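Local coordinates for beta sliding clamp (Caulobacter crescentus, PDB 5WCE), which probably encircles DNA as a ring-shaped head-to-tail homodimer and tethers DNA polymerases and other proteins to it for processive replication, at residues 132-138 with 226-232. Coordinates in Å, arbitrary orientation, origin at the centre of the assembly. Residues are numbered along the deposited sequence.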
loop_
_atom_site.group_PDB
_atom_site.type_symbol
_atom_site.label_atom_id
_atom_site.label_comp_id
_atom_site.label_asym_id
_atom_site.label_seq_id
_atom_site.Cartn_x
_atom_site.Cartn_y
_atom_site.Cartn_z
ATOM N N LEU A 132 -39.142 7.425 4.390
ATOM C CA LEU A 132 -38.376 6.550 5.287
ATOM C C LEU A 132 -39.229 6.100 6.472
ATOM O O LEU A 132 -40.094 6.873 6.950
ATOM C CB LEU A 132 -37.111 7.244 5.825
ATOM C CG LEU A 132 -35.990 7.448 4.806
ATOM C CD1 LEU A 132 -34.869 8.282 5.421
ATOM C CD2 LEU A 132 -35.464 6.104 4.303
ATOM N N SER A 133 -38.957 4.888 6.960
ATOM C CA SER A 133 -39.493 4.451 8.252
ATOM C C SER A 133 -39.012 5.389 9.385
ATOM O O SER A 133 -38.046 6.172 9.226
ATOM C CB SER A 133 -39.028 3.050 8.578
ATOM O OG SER A 133 -37.608 2.958 8.783
ATOM N N SER A 134 -39.672 5.262 10.531
ATOM C CA SER A 134 -39.116 5.772 11.791
ATOM C C SER A 134 -37.765 5.118 12.081
ATOM O O SER A 134 -37.458 4.020 11.603
ATOM C CB SER A 134 -40.095 5.545 12.975
ATOM O OG SER A 134 -40.416 4.174 13.136
ATOM N N ARG A 135 -36.961 5.822 12.861
ATOM C CA ARG A 135 -35.658 5.361 13.308
ATOM C C ARG A 135 -35.778 4.047 14.081
ATOM O O ARG A 135 -36.609 3.904 14.958
ATOM C CB ARG A 135 -34.976 6.419 14.173
ATOM C CG ARG A 135 -34.489 7.598 13.348
ATOM C CD ARG A 135 -34.066 8.747 14.244
ATOM N NE ARG A 135 -33.644 9.859 13.415
ATOM C CZ ARG A 135 -34.480 10.670 12.753
ATOM N NH1 ARG A 135 -35.818 10.533 12.843
ATOM N NH2 ARG A 135 -33.973 11.638 12.005
ATOM N N ILE A 136 -34.919 3.110 13.708
ATOM C CA ILE A 136 -34.779 1.817 14.349
ATOM C C ILE A 136 -33.364 1.768 14.936
ATOM O O ILE A 136 -32.393 1.754 14.200
ATOM C CB ILE A 136 -34.936 0.711 13.307
ATOM C CG1 ILE A 136 -36.331 0.760 12.682
ATOM C CG2 ILE A 136 -34.646 -0.633 13.927
ATOM C CD1 ILE A 136 -36.463 0.032 11.368
ATOM N N ALA A 137 -33.240 1.716 16.258
ATOM C CA ALA A 137 -31.930 1.629 16.923
ATOM C C ALA A 137 -31.389 0.214 16.805
ATOM O O ALA A 137 -32.085 -0.749 17.131
ATOM C CB ALA A 137 -32.018 2.029 18.378
ATOM N N VAL A 138 -30.184 0.115 16.241
ATOM C CA VAL A 138 -29.480 -1.130 16.061
ATOM C C VAL A 138 -28.185 -1.071 16.815
ATOM O O VAL A 138 -27.376 -0.160 16.620
ATOM C CB VAL A 138 -29.203 -1.465 14.567
ATOM C CG1 VAL A 138 -28.637 -2.865 14.439
ATOM C CG2 VAL A 138 -30.487 -1.305 13.751
ATOM N N THR A 226 -25.329 2.578 19.577
ATOM C CA THR A 226 -26.281 2.208 18.557
ATOM C C THR A 226 -26.152 3.110 17.340
ATOM O O THR A 226 -25.579 4.196 17.391
ATOM C CB THR A 226 -27.740 2.206 19.057
ATOM O OG1 THR A 226 -28.122 3.506 19.435
ATOM C CG2 THR A 226 -27.934 1.299 20.259
ATOM N N VAL A 227 -26.622 2.573 16.219
ATOM C CA VAL A 227 -26.771 3.287 14.942
ATOM C C VAL A 227 -28.280 3.241 14.657
ATOM O O VAL A 227 -28.927 2.168 14.798
ATOM C CB VAL A 227 -25.994 2.591 13.820
ATOM C CG1 VAL A 227 -26.313 3.155 12.434
ATOM C CG2 VAL A 227 -24.518 2.662 14.114
ATOM N N ASP A 228 -28.838 4.400 14.301
ATOM C CA ASP A 228 -30.199 4.464 13.833
ATOM C C ASP A 228 -30.333 4.102 12.318
ATOM O O ASP A 228 -29.600 4.635 11.459
ATOM C CB ASP A 228 -30.807 5.838 14.164
ATOM C CG ASP A 228 -31.253 5.946 15.622
ATOM O OD1 ASP A 228 -31.138 4.967 16.389
ATOM O OD2 ASP A 228 -31.787 6.968 16.014
ATOM N N LEU A 229 -31.272 3.195 12.008
ATOM C CA LEU A 229 -31.511 2.750 10.667
ATOM C C LEU A 229 -32.928 3.150 10.265
ATOM O O LEU A 229 -33.917 3.013 11.043
ATOM C CB LEU A 229 -31.318 1.231 10.570
ATOM C CG LEU A 229 -31.598 0.548 9.243
ATOM C CD1 LEU A 229 -30.594 0.955 8.180
ATOM C CD2 LEU A 229 -31.496 -0.954 9.444
ATOM N N GLN A 230 -33.049 3.661 9.042
ATOM C CA GLN A 230 -34.328 3.901 8.432
ATOM C C GLN A 230 -34.336 3.272 7.068
ATOM O O GLN A 230 -33.312 3.242 6.368
ATOM C CB GLN A 230 -34.660 5.391 8.350
ATOM C CG GLN A 230 -34.763 6.071 9.690
ATOM C CD GLN A 230 -34.773 7.582 9.557
ATOM O OE1 GLN A 230 -33.727 8.209 9.387
ATOM N NE2 GLN A 230 -35.944 8.158 9.633
ATOM N N VAL A 231 -35.510 2.765 6.700
ATOM C CA VAL A 231 -35.638 2.042 5.459
ATOM C C VAL A 231 -36.952 2.387 4.769
ATOM O O VAL A 231 -37.958 2.615 5.413
ATOM C CB VAL A 231 -35.601 0.528 5.710
ATOM C CG1 VAL A 231 -35.716 -0.231 4.400
ATOM C CG2 VAL A 231 -34.331 0.129 6.426
ATOM N N SER A 232 -36.906 2.469 3.450
ATOM C CA SER A 232 -38.078 2.411 2.581
ATOM C C SER A 232 -37.676 1.525 1.396
ATOM O O SER A 232 -36.482 1.176 1.267
ATOM C CB SER A 232 -38.400 3.794 2.046
ATOM O OG SER A 232 -37.428 4.196 1.088
#
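Antiparallel β-pairing sets the first strand of the central clamp domain, 136-139, on strand 226-231 as the edge of its sheet; loop 132-135, ending the connection from the N-terminal domain, prolongs the contact. The axes of segments 136-138 and 226-231 come within 4.5 Å, with 144° between their N-to-C directions. I136 and V138 form hydrogen-bonded pairs with L229 and V227: I136 N to L229 O and V138 N to V227 O are both 2.8 Å, the return bonds, L229 N to I136 O and V227 N to V138 O, both 2.9 Å. Upstream the backbone bows outward at S134, and side chains span the gap: V231 N donates to S133 OG (3.0 Å) and Q230 NE2 to S133 O (2.9 Å), beside S133 N to V231 O (2.9 Å). R135 lies over Q230; its salt bridge goes to E239. A137 and D228, a non-hydrogen-bonded pair, occupy one face; on the other, buried I136, V138, V227 and L229 point inward, V227 packing on helix 140-148, while strand 235-240 pairs with the far edge of 226-231.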